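Cytochrome c2 (Rhodopseudomonas palustris, PDB 1I8O) carries electrons through its covalently bound heme c, donating them to the oxidized bacteriochlorophyll in the photophosphorylation pathway of purple non-sulfur bacteria. Local coordinates at residues Y44-N50 against Q86-K92; A54-W58 against F73-L78; I63-A68 against R103-V107. Residue numbers count along the deposited sequence, not the author numbering.

Contact 1. Residues Y44-N50 against Q86-K92; sequences YSPLNHN and QAVGVTK. With HEC (heme c), chain D.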
loop_
_atom_site.group_PDB
_atom_site.type_symbol
_atom_site.label_atom_id
_atom_site.label_comp_id
_atom_site.label_asym_id
_atom_site.label_seq_id
_atom_site.Cartn_x
_atom_site.Cartn_y
_atom_site.Cartn_z
ATOM N N TYR A 44 -1.113 6.741 10.199
ATOM C CA TYR A 44 -0.356 6.837 8.948
ATOM C C TYR A 44 0.538 8.053 8.920
ATOM O O TYR A 44 0.294 9.044 9.623
ATOM C CB TYR A 44 -1.331 6.908 7.772
ATOM C CG TYR A 44 -2.066 5.640 7.474
ATOM C CD1 TYR A 44 -3.274 5.355 8.091
ATOM C CD2 TYR A 44 -1.575 4.706 6.616
ATOM C CE1 TYR A 44 -3.948 4.190 7.850
ATOM C CE2 TYR A 44 -2.251 3.516 6.320
ATOM C CZ TYR A 44 -3.458 3.286 6.945
ATOM O OH TYR A 44 -4.127 2.115 6.676
ATOM N N SER A 45 1.581 8.002 8.098
ATOM C CA SER A 45 2.352 9.197 7.792
ATOM C C SER A 45 1.477 10.239 7.090
ATOM O O SER A 45 0.490 9.907 6.444
ATOM C CB SER A 45 3.509 8.877 6.855
ATOM O OG SER A 45 3.064 8.389 5.595
ATOM N N PRO A 46 1.889 11.497 7.168
ATOM C CA PRO A 46 1.248 12.542 6.320
ATOM C C PRO A 46 1.179 12.102 4.861
ATOM O O PRO A 46 0.156 12.305 4.224
ATOM C CB PRO A 46 2.130 13.754 6.538
ATOM C CG PRO A 46 2.659 13.565 7.952
ATOM C CD PRO A 46 2.905 12.095 8.077
ATOM N N LEU A 47 2.246 11.543 4.301
ATOM C CA LEU A 47 2.249 11.236 2.879
ATOM C C LEU A 47 1.189 10.178 2.536
ATOM O O LEU A 47 0.432 10.305 1.576
ATOM C CB LEU A 47 3.650 10.804 2.452
ATOM C CG LEU A 47 3.851 10.488 0.987
ATOM C CD1 LEU A 47 3.488 11.674 0.106
ATOM C CD2 LEU A 47 5.288 10.039 0.758
ATOM N N ASN A 48 1.142 9.101 3.341
ATOM C CA ASN A 48 0.172 8.017 3.083
ATOM C C ASN A 48 -1.232 8.517 3.350
ATOM O O ASN A 48 -2.176 8.148 2.640
ATOM C CB ASN A 48 0.628 6.747 3.826
ATOM C CG ASN A 48 0.042 5.402 3.418
ATOM O OD1 ASN A 48 0.731 4.375 3.580
ATOM N ND2 ASN A 48 -1.175 5.366 2.921
ATOM N N HIS A 49 -1.431 9.321 4.398
ATOM C CA HIS A 49 -2.743 9.904 4.699
ATOM C C HIS A 49 -3.191 10.833 3.585
ATOM O O HIS A 49 -4.340 10.724 3.096
ATOM C CB HIS A 49 -2.675 10.670 6.008
ATOM C CG HIS A 49 -3.888 11.473 6.289
ATOM N ND1 HIS A 49 -5.000 10.900 6.904
ATOM C CD2 HIS A 49 -4.173 12.781 6.041
ATOM C CE1 HIS A 49 -5.892 11.864 7.035
ATOM N NE2 HIS A 49 -5.439 12.970 6.506
ATOM N N ASN A 50 -2.340 11.799 3.205
ATOM C CA ASN A 50 -2.718 12.826 2.249
ATOM C C ASN A 50 -3.057 12.218 0.924
ATOM O O ASN A 50 -3.957 12.695 0.202
ATOM C CB ASN A 50 -1.577 13.828 2.081
ATOM C CG ASN A 50 -1.402 14.730 3.290
ATOM O OD1 ASN A 50 -2.209 14.726 4.197
ATOM N ND2 ASN A 50 -0.322 15.468 3.309
ATOM N N GLN A 86 1.436 18.762 -0.818
ATOM C CA GLN A 86 1.004 17.793 0.200
ATOM C C GLN A 86 1.893 16.561 0.225
ATOM O O GLN A 86 1.638 15.647 1.012
ATOM C CB GLN A 86 -0.456 17.384 -0.079
ATOM C CG GLN A 86 -1.399 18.568 0.181
ATOM C CD GLN A 86 -2.791 18.050 0.341
ATOM O OE1 GLN A 86 -3.019 17.050 1.047
ATOM N NE2 GLN A 86 -3.677 18.765 -0.344
ATOM N N ALA A 87 2.903 16.557 -0.647
ATOM C CA ALA A 87 3.758 15.417 -0.866
ATOM C C ALA A 87 5.122 15.529 -0.218
ATOM O O ALA A 87 6.004 14.736 -0.506
ATOM C CB ALA A 87 3.940 15.171 -2.365
ATOM N N VAL A 88 5.352 16.518 0.639
ATOM C CA VAL A 88 6.611 16.709 1.298
ATOM C C VAL A 88 6.796 15.601 2.336
ATOM O O VAL A 88 5.888 15.214 3.074
ATOM C CB VAL A 88 6.668 18.124 1.925
ATOM C CG1 VAL A 88 7.960 18.329 2.682
ATOM C CG2 VAL A 88 6.418 19.142 0.823
ATOM N N GLY A 89 7.999 15.096 2.422
ATOM C CA GLY A 89 8.355 14.061 3.381
ATOM C C GLY A 89 8.187 12.661 2.891
ATOM O O GLY A 89 7.965 12.445 1.683
ATOM N N VAL A 90 8.296 11.690 3.757
ATOM C CA VAL A 90 8.374 10.296 3.407
ATOM C C VAL A 90 7.437 9.464 4.286
ATOM O O VAL A 90 6.929 9.843 5.321
ATOM C CB VAL A 90 9.797 9.751 3.550
ATOM C CG1 VAL A 90 10.727 10.499 2.605
ATOM C CG2 VAL A 90 10.326 9.788 4.966
ATOM N N THR A 91 7.205 8.224 3.855
ATOM C CA THR A 91 6.406 7.251 4.574
ATOM C C THR A 91 7.165 6.631 5.753
ATOM O O THR A 91 8.393 6.766 5.904
ATOM C CB THR A 91 5.925 6.125 3.655
ATOM O OG1 THR A 91 7.024 5.334 3.140
ATOM C CG2 THR A 91 5.133 6.680 2.516
ATOM N N LYS A 92 6.432 5.909 6.592
ATOM C CA LYS A 92 6.954 5.153 7.716
ATOM C C LYS A 92 7.498 3.796 7.281
ATOM O O LYS A 92 6.880 3.151 6.420
ATOM C CB LYS A 92 5.831 4.929 8.765
ATOM C CG LYS A 92 5.364 6.124 9.552
ATOM C CD LYS A 92 4.310 5.817 10.620
ATOM C CE LYS A 92 3.797 7.031 11.334
ATOM N NZ LYS A 92 4.244 7.328 12.717
HETATM FE FE HEC D . 3.495 -2.331 3.704
HETATM C CHA HEC D . 1.582 0.502 4.078
HETATM C CHB HEC D . 1.338 -3.517 1.360
HETATM C CHC HEC D . 5.590 -4.965 3.108
HETATM C CHD HEC D . 5.418 -1.378 6.318
HETATM N NA HEC D . 1.827 -1.635 2.887
HETATM C C1A HEC D . 1.192 -0.437 3.115
HETATM C C2A HEC D . 0.115 -0.229 2.207
HETATM C C3A HEC D . -0.004 -1.347 1.469
HETATM C C4A HEC D . 1.084 -2.243 1.885
HETATM C CMA HEC D . -0.983 -1.662 0.364
HETATM C CAA HEC D . -0.859 0.955 2.196
HETATM C CBA HEC D . -1.988 0.625 3.162
HETATM C CGA HEC D . -3.029 1.696 3.360
HETATM O O1A HEC D . -2.958 2.799 2.775
HETATM O O2A HEC D . -3.973 1.399 4.164
HETATM N NB HEC D . 3.460 -3.891 2.487
HETATM C C1B HEC D . 2.413 -4.288 1.626
HETATM C C2B HEC D . 2.700 -5.539 1.038
HETATM C C3B HEC D . 3.923 -5.902 1.422
HETATM C C4B HEC D . 4.394 -4.900 2.392
HETATM C CMB HEC D . 1.740 -6.261 0.103
HETATM C CAB HEC D . 4.752 -7.126 1.000
HETATM C CBB HEC D . 5.125 -7.089 -0.532
HETATM N NC HEC D . 5.213 -3.012 4.503
HETATM C C1C HEC D . 5.941 -4.077 4.121
HETATM C C2C HEC D . 7.057 -4.276 4.991
HETATM C C3C HEC D . 7.001 -3.285 5.909
HETATM C C4C HEC D . 5.864 -2.471 5.582
HETATM C CMC HEC D . 7.982 -5.464 4.934
HETATM C CAC HEC D . 7.854 -3.028 7.143
HETATM C CBC HEC D . 9.366 -2.942 6.834
HETATM N ND HEC D . 3.477 -0.763 4.958
HETATM C C1D HEC D . 4.365 -0.594 6.016
HETATM C C2D HEC D . 3.916 0.618 6.733
HETATM C C3D HEC D . 2.890 1.181 6.105
HETATM C C4D HEC D . 2.602 0.280 4.967
HETATM C CMD HEC D . 4.662 1.093 8.023
HETATM C CAD HEC D . 2.259 2.470 6.441
HETATM C CBD HEC D . 3.214 3.607 5.991
HETATM C CGD HEC D . 2.792 5.024 6.304
HETATM O O1D HEC D . 1.767 5.301 6.964
HETATM O O2D HEC D . 3.626 5.895 5.927
HETATM O O HOH W 1 -4.857 15.386 0.557
#

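Contact 2. Residues A54-W58 against F73-L78; sequences AGLVW and FLKKFL. With HEC (heme c), chain D.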
loop_
_atom_site.group_PDB
_atom_site.type_symbol
_atom_site.label_atom_id
_atom_site.label_comp_id
_atom_site.label_asym_id
_atom_site.label_seq_id
_atom_site.Cartn_x
_atom_site.Cartn_y
_atom_site.Cartn_z
ATOM N N ALA A 54 -6.638 12.772 -1.131
ATOM C CA ALA A 54 -6.577 13.279 -2.495
ATOM C C ALA A 54 -7.256 12.330 -3.482
ATOM O O ALA A 54 -7.239 12.637 -4.679
ATOM C CB ALA A 54 -5.168 13.630 -2.904
ATOM N N GLY A 55 -7.764 11.216 -3.020
ATOM C CA GLY A 55 -8.549 10.300 -3.843
ATOM C C GLY A 55 -7.863 9.023 -4.220
ATOM O O GLY A 55 -8.391 8.229 -4.993
ATOM N N LEU A 56 -6.686 8.699 -3.620
ATOM C CA LEU A 56 -6.052 7.443 -3.938
ATOM C C LEU A 56 -6.808 6.264 -3.303
ATOM O O LEU A 56 -7.055 6.223 -2.112
ATOM C CB LEU A 56 -4.589 7.420 -3.395
ATOM C CG LEU A 56 -3.823 6.131 -3.667
ATOM C CD1 LEU A 56 -3.670 5.809 -5.163
ATOM C CD2 LEU A 56 -2.451 6.211 -3.016
ATOM N N VAL A 57 -7.152 5.297 -4.179
ATOM C CA VAL A 57 -7.794 4.059 -3.809
ATOM C C VAL A 57 -6.859 2.921 -4.221
ATOM O O VAL A 57 -6.278 2.929 -5.323
ATOM C CB VAL A 57 -9.172 3.930 -4.489
ATOM C CG1 VAL A 57 -9.760 2.535 -4.282
ATOM C CG2 VAL A 57 -10.112 5.028 -4.038
ATOM N N TRP A 58 -6.738 1.932 -3.348
ATOM C CA TRP A 58 -5.874 0.795 -3.590
ATOM C C TRP A 58 -6.531 -0.275 -4.460
ATOM O O TRP A 58 -6.792 -1.411 -4.062
ATOM C CB TRP A 58 -5.374 0.208 -2.286
ATOM C CG TRP A 58 -4.350 1.074 -1.591
ATOM C CD1 TRP A 58 -4.384 1.479 -0.275
ATOM C CD2 TRP A 58 -3.144 1.650 -2.165
ATOM N NE1 TRP A 58 -3.279 2.246 -0.006
ATOM C CE2 TRP A 58 -2.520 2.368 -1.131
ATOM C CE3 TRP A 58 -2.547 1.627 -3.415
ATOM C CZ2 TRP A 58 -1.316 3.046 -1.344
ATOM C CZ3 TRP A 58 -1.363 2.306 -3.634
ATOM C CH2 TRP A 58 -0.762 3.022 -2.588
ATOM N N PHE A 73 5.827 6.533 -5.497
ATOM C CA PHE A 73 4.462 6.382 -6.042
ATOM C C PHE A 73 3.555 7.431 -5.438
ATOM O O PHE A 73 2.730 8.034 -6.138
ATOM C CB PHE A 73 3.974 4.946 -5.739
ATOM C CG PHE A 73 2.536 4.784 -6.188
ATOM C CD1 PHE A 73 2.293 4.377 -7.505
ATOM C CD2 PHE A 73 1.448 5.028 -5.375
ATOM C CE1 PHE A 73 0.999 4.258 -7.973
ATOM C CE2 PHE A 73 0.157 4.956 -5.808
ATOM C CZ PHE A 73 -0.056 4.578 -7.123
ATOM N N LEU A 74 3.557 7.550 -4.103
ATOM C CA LEU A 74 2.650 8.479 -3.455
ATOM C C LEU A 74 2.938 9.931 -3.841
ATOM O O LEU A 74 2.023 10.708 -4.057
ATOM C CB LEU A 74 2.715 8.274 -1.938
ATOM C CG LEU A 74 2.252 6.902 -1.441
ATOM C CD1 LEU A 74 2.538 6.741 0.069
ATOM C CD2 LEU A 74 0.788 6.622 -1.701
ATOM N N LYS A 75 4.212 10.280 -3.938
ATOM C CA LYS A 75 4.563 11.662 -4.339
ATOM C C LYS A 75 4.093 11.930 -5.755
ATOM O O LYS A 75 3.606 13.022 -6.061
ATOM C CB LYS A 75 6.050 11.904 -4.220
ATOM C CG LYS A 75 6.542 11.944 -2.789
ATOM C CD LYS A 75 8.050 11.952 -2.756
ATOM C CE LYS A 75 8.592 11.990 -1.363
ATOM N NZ LYS A 75 8.517 13.397 -0.809
ATOM N N LYS A 76 4.242 10.950 -6.664
ATOM C CA LYS A 76 3.831 11.129 -8.040
ATOM C C LYS A 76 2.326 11.280 -8.106
ATOM O O LYS A 76 1.803 12.111 -8.830
ATOM C CB LYS A 76 4.296 9.940 -8.866
ATOM C CG LYS A 76 3.839 9.979 -10.311
ATOM C CD LYS A 76 4.177 8.631 -10.939
ATOM C CE LYS A 76 3.999 8.469 -12.429
ATOM N NZ LYS A 76 3.519 7.108 -12.808
ATOM N N PHE A 77 1.571 10.517 -7.317
ATOM C CA PHE A 77 0.111 10.557 -7.333
ATOM C C PHE A 77 -0.317 11.953 -6.931
ATOM O O PHE A 77 -1.143 12.586 -7.585
ATOM C CB PHE A 77 -0.466 9.495 -6.397
ATOM C CG PHE A 77 -1.978 9.602 -6.295
ATOM C CD1 PHE A 77 -2.753 8.887 -7.220
ATOM C CD2 PHE A 77 -2.609 10.325 -5.320
ATOM C CE1 PHE A 77 -4.116 9.009 -7.177
ATOM C CE2 PHE A 77 -3.976 10.485 -5.324
ATOM C CZ PHE A 77 -4.730 9.782 -6.229
ATOM N N LEU A 78 0.201 12.448 -5.811
ATOM C CA LEU A 78 -0.179 13.770 -5.352
ATOM C C LEU A 78 0.258 14.852 -6.330
ATOM O O LEU A 78 -0.503 15.809 -6.560
ATOM C CB LEU A 78 0.439 14.003 -3.961
ATOM C CG LEU A 78 -0.314 13.280 -2.823
ATOM C CD1 LEU A 78 0.514 13.209 -1.568
ATOM C CD2 LEU A 78 -1.670 13.932 -2.553
HETATM FE FE HEC D . 3.495 -2.331 3.704
HETATM C CHA HEC D . 1.582 0.502 4.078
HETATM C CHB HEC D . 1.338 -3.517 1.360
HETATM C CHC HEC D . 5.590 -4.965 3.108
HETATM C CHD HEC D . 5.418 -1.378 6.318
HETATM N NA HEC D . 1.827 -1.635 2.887
HETATM C C1A HEC D . 1.192 -0.437 3.115
HETATM C C2A HEC D . 0.115 -0.229 2.207
HETATM C C3A HEC D . -0.004 -1.347 1.469
HETATM C C4A HEC D . 1.084 -2.243 1.885
HETATM C CMA HEC D . -0.983 -1.662 0.364
HETATM C CAA HEC D . -0.859 0.955 2.196
HETATM C CBA HEC D . -1.988 0.625 3.162
HETATM C CGA HEC D . -3.029 1.696 3.360
HETATM O O1A HEC D . -2.958 2.799 2.775
HETATM O O2A HEC D . -3.973 1.399 4.164
HETATM N NB HEC D . 3.460 -3.891 2.487
HETATM C C1B HEC D . 2.413 -4.288 1.626
HETATM C C2B HEC D . 2.700 -5.539 1.038
HETATM C C3B HEC D . 3.923 -5.902 1.422
HETATM C C4B HEC D . 4.394 -4.900 2.392
HETATM C CMB HEC D . 1.740 -6.261 0.103
HETATM C CAB HEC D . 4.752 -7.126 1.000
HETATM C CBB HEC D . 5.125 -7.089 -0.532
HETATM N NC HEC D . 5.213 -3.012 4.503
HETATM C C1C HEC D . 5.941 -4.077 4.121
HETATM C C2C HEC D . 7.057 -4.276 4.991
HETATM C C3C HEC D . 7.001 -3.285 5.909
HETATM C C4C HEC D . 5.864 -2.471 5.582
HETATM C CMC HEC D . 7.982 -5.464 4.934
HETATM C CAC HEC D . 7.854 -3.028 7.143
HETATM C CBC HEC D . 9.366 -2.942 6.834
HETATM N ND HEC D . 3.477 -0.763 4.958
HETATM C C1D HEC D . 4.365 -0.594 6.016
HETATM C C2D HEC D . 3.916 0.618 6.733
HETATM C C3D HEC D . 2.890 1.181 6.105
HETATM C C4D HEC D . 2.602 0.280 4.967
HETATM C CMD HEC D . 4.662 1.093 8.023
HETATM C CAD HEC D . 2.259 2.470 6.441
HETATM C CBD HEC D . 3.214 3.607 5.991
HETATM C CGD HEC D . 2.792 5.024 6.304
HETATM O O1D HEC D . 1.767 5.301 6.964
HETATM O O2D HEC D . 3.626 5.895 5.927
#

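Contact 3. Residues I63-A68 against R103-V107; sequences IVPYLA and RKDVV. Unlike the reference sequence in segment 63-68: Val64 (reference Ile), Pro65 (reference Asn), Ala68 (reference Asn). With HEC (heme c), chain D.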
loop_
_atom_site.group_PDB
_atom_site.type_symbol
_atom_site.label_atom_id
_atom_site.label_comp_id
_atom_site.label_asym_id
_atom_site.label_seq_id
_atom_site.Cartn_x
_atom_site.Cartn_y
_atom_site.Cartn_z
ATOM N N ILE A 63 -1.812 -0.680 -6.382
ATOM C CA ILE A 63 -0.964 -1.317 -5.395
ATOM C C ILE A 63 0.318 -1.839 -6.038
ATOM O O ILE A 63 1.384 -1.744 -5.453
ATOM C CB ILE A 63 -1.667 -2.421 -4.593
ATOM C CG1 ILE A 63 -2.983 -1.962 -3.940
ATOM C CG2 ILE A 63 -0.725 -2.980 -3.525
ATOM C CD1 ILE A 63 -3.821 -3.133 -3.422
ATOM N N VAL A 64 0.184 -2.451 -7.231
ATOM C CA VAL A 64 1.361 -3.089 -7.838
ATOM C C VAL A 64 2.510 -2.112 -8.005
ATOM O O VAL A 64 3.619 -2.434 -7.535
ATOM C CB VAL A 64 0.938 -3.790 -9.159
ATOM C CG1 VAL A 64 2.160 -4.199 -9.962
ATOM C CG2 VAL A 64 0.080 -5.009 -8.852
ATOM N N PRO A 65 2.364 -0.951 -8.659
ATOM C CA PRO A 65 3.513 -0.027 -8.767
ATOM C C PRO A 65 3.931 0.556 -7.435
ATOM O O PRO A 65 5.117 0.769 -7.183
ATOM C CB PRO A 65 3.023 1.062 -9.760
ATOM C CG PRO A 65 1.508 0.962 -9.682
ATOM C CD PRO A 65 1.250 -0.506 -9.478
ATOM N N TYR A 66 2.968 0.785 -6.543
ATOM C CA TYR A 66 3.287 1.322 -5.218
ATOM C C TYR A 66 4.329 0.440 -4.522
ATOM O O TYR A 66 5.237 0.953 -3.858
ATOM C CB TYR A 66 2.010 1.440 -4.384
ATOM C CG TYR A 66 2.237 1.422 -2.903
ATOM C CD1 TYR A 66 2.558 2.606 -2.196
ATOM C CD2 TYR A 66 2.139 0.253 -2.179
ATOM C CE1 TYR A 66 2.754 2.575 -0.836
ATOM C CE2 TYR A 66 2.356 0.233 -0.833
ATOM C CZ TYR A 66 2.660 1.393 -0.162
ATOM O OH TYR A 66 2.893 1.283 1.203
ATOM N N LEU A 67 4.139 -0.897 -4.586
ATOM C CA LEU A 67 4.991 -1.778 -3.805
ATOM C C LEU A 67 6.456 -1.706 -4.180
ATOM O O LEU A 67 7.297 -2.088 -3.354
ATOM C CB LEU A 67 4.485 -3.225 -3.922
ATOM C CG LEU A 67 3.158 -3.514 -3.242
ATOM C CD1 LEU A 67 2.656 -4.926 -3.612
ATOM C CD2 LEU A 67 3.245 -3.430 -1.749
ATOM N N ALA A 68 6.739 -1.267 -5.395
ATOM C CA ALA A 68 8.153 -1.109 -5.813
ATOM C C ALA A 68 8.824 0.095 -5.181
ATOM O O ALA A 68 10.053 0.135 -5.153
ATOM C CB ALA A 68 8.199 -0.992 -7.307
ATOM N N ARG A 103 4.908 -8.764 -7.078
ATOM C CA ARG A 103 3.952 -7.727 -6.735
ATOM C C ARG A 103 2.556 -8.003 -7.265
ATOM O O ARG A 103 1.567 -7.887 -6.545
ATOM C CB ARG A 103 4.475 -6.382 -7.190
ATOM C CG ARG A 103 5.645 -5.855 -6.355
ATOM C CD ARG A 103 6.137 -4.492 -6.762
ATOM N NE ARG A 103 7.016 -4.577 -7.927
ATOM C CZ ARG A 103 6.844 -3.932 -9.071
ATOM N NH1 ARG A 103 5.780 -3.249 -9.405
ATOM N NH2 ARG A 103 7.812 -4.006 -10.000
ATOM N N LYS A 104 2.477 -8.423 -8.535
ATOM C CA LYS A 104 1.167 -8.762 -9.088
ATOM C C LYS A 104 0.493 -9.886 -8.318
ATOM O O LYS A 104 -0.704 -9.855 -8.030
ATOM C CB LYS A 104 1.292 -9.112 -10.568
ATOM C CG LYS A 104 1.682 -7.950 -11.468
ATOM C CD LYS A 104 1.883 -8.390 -12.891
ATOM C CE LYS A 104 2.051 -7.229 -13.835
ATOM N NZ LYS A 104 2.171 -7.669 -15.229
ATOM N N ASP A 105 1.262 -10.911 -7.988
ATOM C CA ASP A 105 0.715 -12.079 -7.310
ATOM C C ASP A 105 0.281 -11.748 -5.899
ATOM O O ASP A 105 -0.781 -12.138 -5.462
ATOM C CB ASP A 105 1.727 -13.208 -7.351
ATOM C CG ASP A 105 1.946 -13.814 -8.746
ATOM O OD1 ASP A 105 1.141 -13.547 -9.658
ATOM O OD2 ASP A 105 2.944 -14.538 -8.877
ATOM N N VAL A 106 1.113 -11.005 -5.153
ATOM C CA VAL A 106 0.703 -10.662 -3.790
ATOM C C VAL A 106 -0.525 -9.786 -3.804
ATOM O O VAL A 106 -1.343 -9.897 -2.881
ATOM C CB VAL A 106 1.854 -10.080 -2.959
ATOM C CG1 VAL A 106 2.161 -8.620 -3.261
ATOM C CG2 VAL A 106 1.572 -10.308 -1.491
ATOM N N VAL A 107 -0.672 -8.925 -4.790
ATOM C CA VAL A 107 -1.853 -8.068 -4.877
ATOM C C VAL A 107 -3.097 -8.895 -5.130
ATOM O O VAL A 107 -4.163 -8.655 -4.547
ATOM C CB VAL A 107 -1.644 -6.921 -5.887
ATOM C CG1 VAL A 107 -2.933 -6.241 -6.214
ATOM C CG2 VAL A 107 -0.611 -5.984 -5.288
HETATM FE FE HEC D . 3.495 -2.331 3.704
HETATM C CHA HEC D . 1.582 0.502 4.078
HETATM C CHB HEC D . 1.338 -3.517 1.360
HETATM C CHC HEC D . 5.590 -4.965 3.108
HETATM C CHD HEC D . 5.418 -1.378 6.318
HETATM N NA HEC D . 1.827 -1.635 2.887
HETATM C C1A HEC D . 1.192 -0.437 3.115
HETATM C C2A HEC D . 0.115 -0.229 2.207
HETATM C C3A HEC D . -0.004 -1.347 1.469
HETATM C C4A HEC D . 1.084 -2.243 1.885
HETATM C CMA HEC D . -0.983 -1.662 0.364
HETATM C CAA HEC D . -0.859 0.955 2.196
HETATM C CBA HEC D . -1.988 0.625 3.162
HETATM C CGA HEC D . -3.029 1.696 3.360
HETATM O O1A HEC D . -2.958 2.799 2.775
HETATM O O2A HEC D . -3.973 1.399 4.164
HETATM N NB HEC D . 3.460 -3.891 2.487
HETATM C C1B HEC D . 2.413 -4.288 1.626
HETATM C C2B HEC D . 2.700 -5.539 1.038
HETATM C C3B HEC D . 3.923 -5.902 1.422
HETATM C C4B HEC D . 4.394 -4.900 2.392
HETATM C CMB HEC D . 1.740 -6.261 0.103
HETATM C CAB HEC D . 4.752 -7.126 1.000
HETATM C CBB HEC D . 5.125 -7.089 -0.532
HETATM N NC HEC D . 5.213 -3.012 4.503
HETATM C C1C HEC D . 5.941 -4.077 4.121
HETATM C C2C HEC D . 7.057 -4.276 4.991
HETATM C C3C HEC D . 7.001 -3.285 5.909
HETATM C C4C HEC D . 5.864 -2.471 5.582
HETATM C CMC HEC D . 7.982 -5.464 4.934
HETATM C CAC HEC D . 7.854 -3.028 7.143
HETATM C CBC HEC D . 9.366 -2.942 6.834
HETATM N ND HEC D . 3.477 -0.763 4.958
HETATM C C1D HEC D . 4.365 -0.594 6.016
HETATM C C2D HEC D . 3.916 0.618 6.733
HETATM C C3D HEC D . 2.890 1.181 6.105
HETATM C C4D HEC D . 2.602 0.280 4.967
HETATM C CMD HEC D . 4.662 1.093 8.023
HETATM C CAD HEC D . 2.259 2.470 6.441
HETATM C CBD HEC D . 3.214 3.607 5.991
HETATM C CGD HEC D . 2.792 5.024 6.304
HETATM O O1D HEC D . 1.767 5.301 6.964
HETATM O O2D HEC D . 3.626 5.895 5.927
#

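Contact 1. Residues Y44-N50 against Q86-K92
A helix start meets an irregular loop here, at the propionate end of the heme: residues 44-50 hold the N-cap and first turn of helix 46-53, while the loop between helices 70-80 and 100-111 contributes residues 86-92. The two backbones run in opposite directions, as the nearest CA pairs indicate: Ser45 with Thr91 (5.5 Å), Leu47 with Ala87 (5.8 Å) and Asn50 with Gln86 (6.5 Å). At the far end from the heme, Asn50 ND2 donates to Gln86 O at 3.0 Å and 172°, a nearly straight bond, and a water bridges Asn50 O (2.9 Å) and Gln86 OE1 (2.5 Å). In the middle the contact is apolar. Leu47 reaches into the curve of the loop, with CD1 4.3 Å from Ala87 CB and CD2 3.8 Å from Thr91 CG2; Leu74 and Leu78 of helix 70-80 also touch it. Gly89, with phi 91° and psi -170°, takes a backbone shape that a CB would obstruct.

At the heme end Ser45 OG accepts from Asn48 N (3.0 Å), the capping bond, and donates to propionate oxygen O2D (2.6 Å), while Ser45 N binds O1D (2.9 Å). From the loop, Lys92 N reaches the same O2D at 2.9 Å and 173°, so both segments hold one carboxylate. The other propionate receives Tyr44 OH on O2A (2.6 Å) and Asn48 ND2 on O1A (3.1 Å). Lys92 directly precedes Met93, the native axial ligand. Such enclosure of the propionates by polar side chains and backbone amides characterises the class I cytochrome c heme pocket.

Contact 2. Residues A54-W58 against F73-L78
Phe73 of helix 70-80 is the first to meet loop 54-58, which links helices 46-53 and 60-68; its CE2 lies 4.0 Å from Leu56 CD1 and 3.7 Å from Trp58 CZ3. Its ring and the six-membered ring of Trp58 are inclined at 33° with centroids 5.8 Å apart, an oblique aromatic pair. One residue on, Leu74 brings CD2 to 3.5 Å from Leu56 CD2 and 4.0 Å from Trp58 CH2. This tryptophan ties the packing to the cytochrome c heme pocket: Trp58 NE1 donates to propionate oxygen HEC O1A at 2.9 Å and 158°. After one helical turn, marked by Phe77 N to Phe73 O (3.0 Å), Phe77 points toward loop 54-58. Leu56 CB sits over its ring face, 3.9 Å from the centroid and 21° off the normal, a CH-pi contact. Gly55 C approaches Phe77 CZ at 3.8 Å; the positive phi (107°) of Gly55 belongs to the Schellman motif ending helix 46-53. Leu78 closes the row with CD2 3.5 Å from Ala54 CB.

Contact 3. Residues I63-A68 against R103-V107
Arg103 is the principal bump of this helix-helix contact, a knob set into the hollow formed by Val64, Pro65, Leu67 and Ala68 of helix 60-68. Its CD rests 3.5 Å from Leu67 CB, and Ala68 CB lies over one guanidinium face, 3.7 Å from Arg103 CZ. At the guanidinium edge, NH1 donates to Val64 O (3.0 Å, 162°); NH2 is hydrogen-bonded to Ala98 O. The Val64 carbonyl lies near the kink at Pro65, whose N has no bond to the preceding turn.

One turn along helix 100-111, Val107 forms a smaller bump: Val107 CG2 lies 3.5 Å from Ile63 CG2 and 3.8 Å from both Val64 CG2 and Leu67 CD1. In return, Leu67 CD1 fits against Val106 CG1 (3.7 Å) as well as Val107, while Leu67 CD2 lies 3.5 Å from heme atom C2B. The axes of segments 63-68 and 103-107 come within 9.0 Å, their N-to-C directions 124° apart, a steeply crossed packing. This places the C-terminal helix against helix 60-68 beside the heme, an arrangement belonging to the cytochrome c fold.

How the contacts relate
Contacts 1 and 2 are neighbours, with centres about 10 Å apart; contact 2 is nested along the chain within the loop closed by contact 1. Helix 70-80 joins them: Lys75 NZ makes probable hydrogen bonds to Gly89 O (2.7 Å) and Ala87 O (2.9 Å). Contacts 2 and 3, about 14 Å apart between centres, cross in sequence and meet where Trp58 CH2 packs on Tyr66 CD1 (3.4 Å) and Phe73 CG on Tyr66 CA (3.7 Å). Contacts 1 and 3 also cross; their centres lie about 19 Å apart, on opposite sides of the chain's centre. All three touch the heme, so its pocket is assembled from sequence-distant pieces of one helical domain.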